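Local coordinates for putative aspartyl-tRNA synthetase (Leishmania major, PDB 6OD8) that probably catalyses the ATP-dependent attachment of L-aspartate to tRNA(Asp), as a class II aminoacyl-tRNA synthetase, at the interface of chains A and B. Sequence-based numbering; all coordinates share one arbitrary frame. Chains: chain A/B, Putative aspartyl-tRNA synthetase.

Contact 1: the interface of chains A and B. Residues chain A 461, 487, 490-491, 522; chain B 62-63, 175.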
ATOM      1  N   MET A 461      19.726 -12.893 -14.745  1.00 18.58           N
ATOM      2  CA  MET A 461      20.095 -14.103 -15.484  1.00 19.12           C
ATOM      3  C   MET A 461      20.555 -13.762 -16.896  1.00 22.97           C
ATOM      4  O   MET A 461      19.873 -13.026 -17.615  1.00 18.24           O
ATOM      5  CB  MET A 461      18.910 -15.076 -15.546  1.00 17.66           C
ATOM      6  CG  MET A 461      19.228 -16.431 -16.225  1.00 16.47           C
ATOM      7  SD  MET A 461      20.209 -17.526 -15.195  1.00 22.68           S
ATOM      8  CE  MET A 461      18.907 -18.180 -14.105  1.00 18.14           C
ATOM      9  N   GLN A 487      14.380 -12.089 -15.392  1.00 13.70           N
ATOM     10  CA  GLN A 487      14.622 -13.310 -14.638  1.00 13.89           C
ATOM     11  C   GLN A 487      15.834 -13.126 -13.729  1.00 21.42           C
ATOM     12  O   GLN A 487      16.886 -12.622 -14.157  1.00 19.70           O
ATOM     13  CB  GLN A 487      14.861 -14.498 -15.585  1.00 18.73           C
ATOM     14  CG  GLN A 487      15.109 -15.797 -14.822  1.00 22.04           C
ATOM     15  CD  GLN A 487      15.403 -17.009 -15.718  1.00 20.52           C
ATOM     16  OE1 GLN A 487      15.565 -16.890 -16.938  1.00 18.95           O
ATOM     17  NE2 GLN A 487      15.446 -18.190 -15.106  1.00 18.00           N
ATOM     18  N   HIS A 490      18.668 -17.877  -9.797  1.00 16.62           N
ATOM     19  CA  HIS A 490      18.197 -18.577  -8.603  1.00 22.90           C
ATOM     20  C   HIS A 490      19.191 -19.626  -8.128  1.00 26.96           C
ATOM     21  O   HIS A 490      18.964 -20.263  -7.093  1.00 22.68           O
ATOM     22  CB  HIS A 490      16.810 -19.203  -8.843  1.00 18.82           C
ATOM     23  CG  HIS A 490      16.774 -20.175  -9.974  1.00 21.77           C
ATOM     24  ND1 HIS A 490      16.874 -19.787 -11.295  1.00 23.11           N
ATOM     25  CD2 HIS A 490      16.672 -21.526  -9.985  1.00 26.70           C
ATOM     26  CE1 HIS A 490      16.836 -20.857 -12.068  1.00 24.60           C
ATOM     27  NE2 HIS A 490      16.726 -21.926 -11.300  1.00 26.78           N
ATOM     28  N   ASP A 491      20.312 -19.787  -8.843  1.00 22.36           N
ATOM     29  CA  ASP A 491      21.362 -20.707  -8.438  1.00 20.48           C
ATOM     30  C   ASP A 491      22.418 -19.961  -7.633  1.00 27.53           C
ATOM     31  O   ASP A 491      23.041 -19.033  -8.170  1.00 27.75           O
ATOM     32  CB  ASP A 491      22.024 -21.339  -9.655  1.00 21.70           C
ATOM     33  CG  ASP A 491      23.159 -22.271  -9.272  1.00 32.25           C
ATOM     34  OD1 ASP A 491      22.855 -23.410  -8.890  1.00 32.14           O
ATOM     35  OD2 ASP A 491      24.347 -21.863  -9.345  1.00 35.90           O
ATOM     36  N   PRO A 522      12.748 -20.909  -9.811  1.00 16.59           N
ATOM     37  CA  PRO A 522      12.995 -19.912 -10.868  1.00 15.61           C
ATOM     38  C   PRO A 522      11.995 -18.769 -10.729  1.00 17.60           C
ATOM     39  O   PRO A 522      10.818 -18.989 -10.440  1.00 16.21           O
ATOM     40  CB  PRO A 522      12.799 -20.696 -12.175  1.00 18.43           C
ATOM     41  CG  PRO A 522      12.958 -22.197 -11.789  1.00 16.10           C
ATOM     42  CD  PRO A 522      12.404 -22.249 -10.343  1.00 15.88           C
TER
ATOM     43  N   MET B  62      19.382 -25.874 -15.895  1.00 25.46           N
ATOM     44  CA  MET B  62      18.896 -24.717 -15.160  1.00 28.59           C
ATOM     45  C   MET B  62      17.874 -23.969 -15.996  1.00 24.07           C
ATOM     46  O   MET B  62      18.087 -23.756 -17.192  1.00 24.33           O
ATOM     47  CB  MET B  62      20.058 -23.791 -14.809  1.00 29.93           C
ATOM     48  CG  MET B  62      19.627 -22.615 -13.956  1.00 29.66           C
ATOM     49  SD  MET B  62      20.990 -21.500 -13.667  1.00 30.46           S
ATOM     50  CE  MET B  62      21.397 -21.004 -15.343  1.00 32.90           C
ATOM     51  N   VAL B  63      16.751 -23.600 -15.366  1.00 23.52           N
ATOM     52  CA  VAL B  63      15.700 -22.868 -16.062  1.00 23.13           C
ATOM     53  C   VAL B  63      16.243 -21.507 -16.468  1.00 22.44           C
ATOM     54  O   VAL B  63      16.598 -20.687 -15.613  1.00 23.03           O
ATOM     55  CB  VAL B  63      14.459 -22.735 -15.168  1.00 22.65           C
ATOM     56  CG1 VAL B  63      13.424 -21.835 -15.849  1.00 34.18           C
ATOM     57  CG2 VAL B  63      13.896 -24.111 -14.868  1.00 23.40           C
ATOM     58  N   THR B 175      16.139 -27.410  -8.691  1.00 23.72           N
ATOM     59  CA  THR B 175      17.284 -27.014  -7.885  1.00 21.58           C
ATOM     60  C   THR B 175      17.419 -27.981  -6.718  1.00 26.02           C
ATOM     61  O   THR B 175      16.419 -28.503  -6.212  1.00 24.88           O
ATOM     62  CB  THR B 175      17.157 -25.574  -7.374  1.00 23.94           C
ATOM     63  OG1 THR B 175      15.934 -25.427  -6.642  1.00 28.22           O
ATOM     64  CG2 THR B 175      17.161 -24.581  -8.542  1.00 23.94           C
TER
HETATM   65  O   HOH W   1      16.806 -24.471 -12.589  1.00 22.33           O
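The side-chain amide nitrogen NE2 of A:Gln487 donates a 2.8 Å hydrogen bond to the backbone carbonyl O of B:Val63. The donor lies above the carbonyl plane, 46° out of it, so the bond misses a lone pair. This patch belongs to the dimer interface of a class II synthetase: an N-terminal loop of B and B:Thr175 meet the catalytic domain of A around the end of strand 480-487. A:Gln487 reaches across as a straight arm, CG anti to the backbone N (chi1 -180°) and extended beyond. At the edge of the A:His490 ring, in its plane, lie the O of B:Val63 and a water. That water is 2.9 Å from the imidazole NE2 of A:His490 and also bonds the backbone N of B:Val63. One ring face rests on CA of A:Pro522, 3.8 Å above its plane. Ring atom CD2 of A:His490 touches the methyl CG2 of B:Thr175 at 3.4 Å. B:Met62 slides past the ring, its CG 3.8 Å from CE1 of A:His490. A:Met461 and B:Met62 meet tip to tip, SD of the former 3.7 Å from CE of the latter. B:Val63 crosses A:Pro522 at about a right angle, CB 3.7 Å from the proline CG.

Contact 2: the interface of chains A and B. Residues chain A 92-93, 111, 142; chain B 320, 520-522.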
ATOM      1  N   ARG A  92     -20.662  23.713   4.110  1.00 23.53           N
ATOM      2  CA  ARG A  92     -19.363  24.150   4.605  1.00 16.49           C
ATOM      3  C   ARG A  92     -18.409  24.235   3.418  1.00 16.20           C
ATOM      4  O   ARG A  92     -18.253  23.258   2.679  1.00 19.00           O
ATOM      5  CB  ARG A  92     -18.837  23.179   5.664  1.00 18.15           C
ATOM      6  CG  ARG A  92     -17.529  23.610   6.281  1.00 16.81           C
ATOM      7  CD  ARG A  92     -17.258  22.769   7.514  1.00 20.68           C
ATOM      8  NE  ARG A  92     -18.280  23.021   8.541  1.00 23.46           N
ATOM      9  CZ  ARG A  92     -18.367  22.364   9.698  1.00 24.14           C
ATOM     10  NH1 ARG A  92     -17.488  21.404   9.976  1.00 20.03           N
ATOM     11  NH2 ARG A  92     -19.337  22.668  10.575  1.00 23.60           N
ATOM     12  N   ALA A  93     -17.784  25.398   3.219  1.00 18.07           N
ATOM     13  CA  ALA A  93     -16.986  25.597   2.020  1.00 20.17           C
ATOM     14  C   ALA A  93     -15.882  26.616   2.271  1.00 20.12           C
ATOM     15  O   ALA A  93     -15.921  27.392   3.233  1.00 20.09           O
ATOM     16  CB  ALA A  93     -17.864  26.069   0.845  1.00 17.11           C
ATOM     17  N   ASP A 111     -15.140  23.682  -2.856  1.00 24.94           N
ATOM     18  CA  ASP A 111     -14.622  22.518  -2.135  1.00 17.26           C
ATOM     19  C   ASP A 111     -13.922  21.651  -3.175  1.00 20.27           C
ATOM     20  O   ASP A 111     -14.577  20.942  -3.950  1.00 23.66           O
ATOM     21  CB  ASP A 111     -15.723  21.765  -1.402  1.00 17.79           C
ATOM     22  CG  ASP A 111     -15.169  20.684  -0.485  1.00 27.54           C
ATOM     23  OD1 ASP A 111     -13.938  20.465  -0.478  1.00 24.42           O
ATOM     24  OD2 ASP A 111     -15.970  20.050   0.221  1.00 22.56           O
ATOM     25  N   ILE A 142     -12.943  29.127   5.906  1.00 18.06           N
ATOM     26  CA  ILE A 142     -13.981  28.123   5.741  0.75 15.90           C
ATOM     27  C   ILE A 142     -15.234  28.631   6.441  1.00 17.62           C
ATOM     28  O   ILE A 142     -15.178  29.086   7.588  1.00 20.39           O
ATOM     29  CB  ILE A 142     -13.528  26.761   6.285  0.75 16.74           C
ATOM     30  CG1 ILE A 142     -12.387  26.224   5.413  0.75 18.37           C
ATOM     31  CG2 ILE A 142     -14.698  25.797   6.300  0.75 16.55           C
ATOM     32  CD1 ILE A 142     -11.698  25.016   5.993  0.75 18.16           C
TER
ATOM     33  N   ILE B 320     -14.230  16.131   9.938  1.00 16.29           N
ATOM     34  CA  ILE B 320     -15.442  15.883  10.709  1.00 19.74           C
ATOM     35  C   ILE B 320     -16.355  17.098  10.595  1.00 16.60           C
ATOM     36  O   ILE B 320     -15.884  18.241  10.510  1.00 16.21           O
ATOM     37  CB  ILE B 320     -15.172  15.538  12.192  1.00 22.09           C
ATOM     38  CG1 ILE B 320     -14.508  16.684  12.929  1.00 21.93           C
ATOM     39  CG2 ILE B 320     -14.313  14.270  12.344  1.00 19.84           C
ATOM     40  CD1 ILE B 320     -14.576  16.491  14.415  1.00 21.80           C
ATOM     41  N   ALA B 520      -8.745  26.058   8.120  1.00 16.01           N
ATOM     42  CA  ALA B 520      -8.558  24.655   8.423  1.00 17.01           C
ATOM     43  C   ALA B 520      -9.902  23.980   8.608  1.00 19.80           C
ATOM     44  O   ALA B 520     -10.852  24.578   9.117  1.00 20.20           O
ATOM     45  CB  ALA B 520      -7.689  24.450   9.684  1.00 19.96           C
ATOM     46  N   TRP B 521      -9.972  22.734   8.200  1.00 18.74           N
ATOM     47  CA  TRP B 521     -11.150  21.911   8.414  1.00 16.46           C
ATOM     48  C   TRP B 521     -11.057  21.210   9.764  1.00 18.92           C
ATOM     49  O   TRP B 521      -9.994  20.654  10.102  1.00 18.24           O
ATOM     50  CB  TRP B 521     -11.260  20.845   7.313  1.00 21.12           C
ATOM     51  CG  TRP B 521     -11.398  21.365   5.905  1.00 16.66           C
ATOM     52  CD1 TRP B 521     -10.391  21.611   5.009  1.00 20.50           C
ATOM     53  CD2 TRP B 521     -12.626  21.623   5.213  1.00 18.26           C
ATOM     54  NE1 TRP B 521     -10.921  22.057   3.813  1.00 17.29           N
ATOM     55  CE2 TRP B 521     -12.289  22.068   3.914  1.00 19.98           C
ATOM     56  CE3 TRP B 521     -13.985  21.542   5.579  1.00 18.46           C
ATOM     57  CZ2 TRP B 521     -13.260  22.424   2.970  1.00 20.99           C
ATOM     58  CZ3 TRP B 521     -14.943  21.892   4.649  1.00 16.10           C
ATOM     59  CH2 TRP B 521     -14.573  22.335   3.354  1.00 15.73           C
ATOM     60  N   PRO B 522     -12.137  21.176  10.554  1.00 16.40           N
ATOM     61  CA  PRO B 522     -12.155  20.254  11.698  1.00 14.76           C
ATOM     62  C   PRO B 522     -11.913  18.844  11.170  1.00 18.89           C
ATOM     63  O   PRO B 522     -12.406  18.484  10.098  1.00 15.37           O
ATOM     64  CB  PRO B 522     -13.563  20.412  12.282  1.00 14.48           C
ATOM     65  CG  PRO B 522     -14.056  21.777  11.777  1.00 17.46           C
ATOM     66  CD  PRO B 522     -13.417  21.901  10.385  1.00 14.80           C
TER
HETATM   67  O   HOH W   2     -15.520  19.977   8.396  1.00 27.28           O
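The indole of B:Trp521, carried on a catalytic-domain loop, lies against the OB-fold domain of A, the fold that reads the anticodon in aspartyl-tRNA synthetases. The first kind of contact is CH-pi. CD1 of A:Ile142, at the start of strand 142-151, stands over one face of the indole, 3.5 Å from the centroid of the five-membered ring and 4.0 Å from that of the six-membered ring. CG1 of A:Ile142 lies anti to the carbonyl carbon (chi1 -67°), and with chi2 extended the chain puts CD1 over the ring. The same CD1 also lies 3.3 Å from the backbone O of B:Ala520.

Aliphatic packing comes next. A:Arg92, on strand 88-100, runs past the indole in the opposite direction, and its CG lies 3.5 Å from CZ3 of B:Trp521. The chain then bends at chi3 (-64°), with the guanidinium plane 37° from the ring plane rather than stacked on it. The carboxylate of A:Asp111, on strand 104-111, crosses the benzo end of the indole at a slant, OD1 4.0 Å from CZ2 of B:Trp521.

The polar link runs through water. One molecule, in the guanidinium plane at its edge, sits 2.9 Å from NH1 of A:Arg92 and 2.8 Å from the backbone O of B:Ile320; it also lies at the edge of the indole, in the ring plane.

Contact 3: the interface of chains A and B. Residues chain A 554-557; chain B 249-250, 264, 267.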
ATOM      1  N   GLN A 554      18.252  18.865  -1.567  1.00 21.87           N
ATOM      2  CA  GLN A 554      18.164  20.167  -0.924  1.00 19.95           C
ATOM      3  C   GLN A 554      16.851  20.371  -0.165  1.00 23.89           C
ATOM      4  O   GLN A 554      16.662  21.424   0.445  1.00 28.36           O
ATOM      5  CB  GLN A 554      18.345  21.280  -1.968  1.00 29.51           C
ATOM      6  N   ARG A 555      15.945  19.402  -0.182  1.00 22.08           N
ATOM      7  CA  ARG A 555      14.616  19.610   0.381  1.00 21.07           C
ATOM      8  C   ARG A 555      14.251  18.460   1.307  1.00 23.85           C
ATOM      9  O   ARG A 555      14.095  17.320   0.854  1.00 21.62           O
ATOM     10  CB  ARG A 555      13.570  19.753  -0.739  1.00 18.87           C
ATOM     11  CG  ARG A 555      12.132  19.855  -0.199  1.00 18.31           C
ATOM     12  CD  ARG A 555      11.119  20.150  -1.297  1.00 21.86           C
ATOM     13  NE  ARG A 555      11.268  21.491  -1.895  1.00 24.95           N
ATOM     14  CZ  ARG A 555      10.847  22.624  -1.328  1.00 22.03           C
ATOM     15  NH1 ARG A 555      10.259  22.599  -0.133  1.00 21.25           N
ATOM     16  NH2 ARG A 555      11.016  23.783  -1.953  1.00 21.15           N
ATOM     17  N   THR A 556      14.084  18.772   2.601  1.00 16.53           N
ATOM     18  CA  THR A 556      13.494  17.858   3.575  1.00 17.74           C
ATOM     19  C   THR A 556      12.298  18.482   4.297  1.00 19.40           C
ATOM     20  O   THR A 556      11.882  17.958   5.339  1.00 19.90           O
ATOM     21  CB  THR A 556      14.521  17.435   4.623  1.00 22.14           C
ATOM     22  OG1 THR A 556      15.110  18.608   5.197  1.00 27.29           O
ATOM     23  CG2 THR A 556      15.618  16.596   3.988  1.00 27.42           C
ATOM     24  N   THR A 557      11.779  19.605   3.806  1.00 21.22           N
ATOM     25  CA  THR A 557      10.622  20.286   4.384  1.00 24.29           C
ATOM     26  C   THR A 557       9.668  20.689   3.266  1.00 29.57           C
ATOM     27  O   THR A 557      10.099  20.860   2.118  1.00 26.26           O
ATOM     28  CB  THR A 557      11.019  21.545   5.171  1.00 30.84           C
ATOM     29  OG1 THR A 557      11.756  22.427   4.311  1.00 27.64           O
ATOM     30  CG2 THR A 557      11.868  21.178   6.375  1.00 23.56           C
TER
ATOM     31  N   ILE B 249      12.183  13.031   7.543  1.00 17.54           N
ATOM     32  CA  ILE B 249      11.680  14.307   8.017  1.00 15.32           C
ATOM     33  C   ILE B 249      12.843  15.142   8.523  1.00 22.39           C
ATOM     34  O   ILE B 249      13.933  14.639   8.800  1.00 20.50           O
ATOM     35  CB  ILE B 249      10.616  14.114   9.105  1.00 15.23           C
ATOM     36  CG1 ILE B 249      11.237  13.414  10.326  1.00 21.20           C
ATOM     37  CG2 ILE B 249       9.466  13.279   8.539  1.00 20.25           C
ATOM     38  CD1 ILE B 249      10.293  13.294  11.553  1.00 23.85           C
ATOM     39  N   ASN B 250      12.581  16.443   8.645  1.00 21.92           N
ATOM     40  CA  ASN B 250      13.623  17.410   8.935  1.00 21.25           C
ATOM     41  C   ASN B 250      14.052  17.402  10.396  1.00 32.17           C
ATOM     42  O   ASN B 250      15.209  17.697  10.694  1.00 35.75           O
ATOM     43  CB  ASN B 250      13.147  18.808   8.566  1.00 26.11           C
ATOM     44  CG  ASN B 250      14.259  19.815   8.620  1.00 35.70           C
ATOM     45  OD1 ASN B 250      15.318  19.607   8.042  1.00 36.04           O
ATOM     46  ND2 ASN B 250      14.039  20.897   9.341  1.00 36.17           N
ATOM     47  N   TYR B 264      22.119  12.940   5.853  1.00 29.49           N
ATOM     48  CA  TYR B 264      21.348  13.342   4.674  1.00 24.40           C
ATOM     49  C   TYR B 264      22.167  14.362   3.888  1.00 25.81           C
ATOM     50  O   TYR B 264      21.993  15.574   4.043  1.00 26.43           O
ATOM     51  CB  TYR B 264      19.987  13.888   5.081  1.00 24.47           C
ATOM     52  CG  TYR B 264      19.033  14.018   3.934  1.00 20.37           C
ATOM     53  CD1 TYR B 264      18.243  12.947   3.546  1.00 22.55           C
ATOM     54  CD2 TYR B 264      18.912  15.224   3.238  1.00 23.89           C
ATOM     55  CE1 TYR B 264      17.342  13.065   2.488  1.00 24.08           C
ATOM     56  CE2 TYR B 264      18.018  15.347   2.175  1.00 16.91           C
ATOM     57  CZ  TYR B 264      17.243  14.272   1.812  1.00 20.08           C
ATOM     58  OH  TYR B 264      16.359  14.379   0.775  1.00 22.94           O
ATOM     59  N   ARG B 267      23.895  17.230   5.809  1.00 44.02           N
ATOM     60  CA  ARG B 267      23.251  17.534   7.080  1.00 38.93           C
ATOM     61  C   ARG B 267      22.601  16.274   7.645  1.00 35.55           C
ATOM     62  O   ARG B 267      22.849  15.145   7.201  1.00 35.40           O
ATOM     63  CB  ARG B 267      22.249  18.676   6.881  1.00 35.93           C
ATOM     64  CG  ARG B 267      21.068  18.330   5.996  1.00 37.57           C
ATOM     65  CD  ARG B 267      20.339  19.597   5.632  1.00 43.66           C
ATOM     66  NE  ARG B 267      19.148  19.388   4.812  1.00 49.33           N
ATOM     67  CZ  ARG B 267      19.161  19.185   3.497  1.00 54.26           C
ATOM     68  NH1 ARG B 267      20.311  19.120   2.831  1.00 48.61           N
ATOM     69  NH2 ARG B 267      18.016  19.029   2.845  1.00 57.51           N
TER
HETATM   70  O   HOH W   3      10.222  17.354   7.448  1.00 20.24           O
HETATM   71  O   HOH W   4      17.296  17.846   7.222  1.00 46.37           O
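A:Thr556, near the C-terminus, meets B:Asn250 and B:Tyr264 with two different branches of its side chain. Its hydroxyl OG1 donates a 3.0 Å hydrogen bond to the amide oxygen OD1 of B:Asn250. The approach is from above the carbonyl plane, 41° out of it, with a C=O...donor angle of 116°. The methyl CG2 sits over one face of the B:Tyr264 ring, offset toward the rim and 3.7 Å from the ring centroid. With chi1 at 53°, OG1 falls between the backbone N and the carbonyl carbon while CG2 is anti to that carbon, which lets the branches serve separate partners. The next residue, A:Thr557, lays its CG2 3.5 Å from CB of B:Asn250, the two side chains crossing at a slant.

Waters extend this shell. One lies 2.8 Å from OD1 of B:Asn250 and also bonds OG1 of A:Thr556, completing a triangle. Another joins the backbone N of B:Asn250 to the backbone O of A:Thr556.

Farther out, the guanidinium of B:Arg267 has CD2 of B:Tyr264 over one face, and the backbone N of A:Thr556 lies at its edge, in plane. Within A, the guanidinium NH1 of A:Arg555 bonds the backbone O of A:Thr557 at 2.8 Å, which may help hold the shape of the tail. The patch thereby fastens the C-terminal tail of one class II subunit onto a loop and strands of its partner, probably helping to stabilise the dimer.

C-alpha centres lie about 56 Å apart for contacts 1 and 2, 41 Å for contacts 1 and 3, and 30 Å for contacts 2 and 3, so the patches sample a long interface. A:Pro522 serves contact 1 and B:Pro522 contact 2, each just ahead of strand 523-529. By the two-fold symmetry, the twin of contact 1 therefore adjoins contact 2, and one loop meets both the N-terminal segment and the OB-fold strands of the other subunit. Contact 3, with its twin, lays each C-terminal tail on the other subunit. Together they fit the homodimer typical of class II aspartyl-tRNA synthetases.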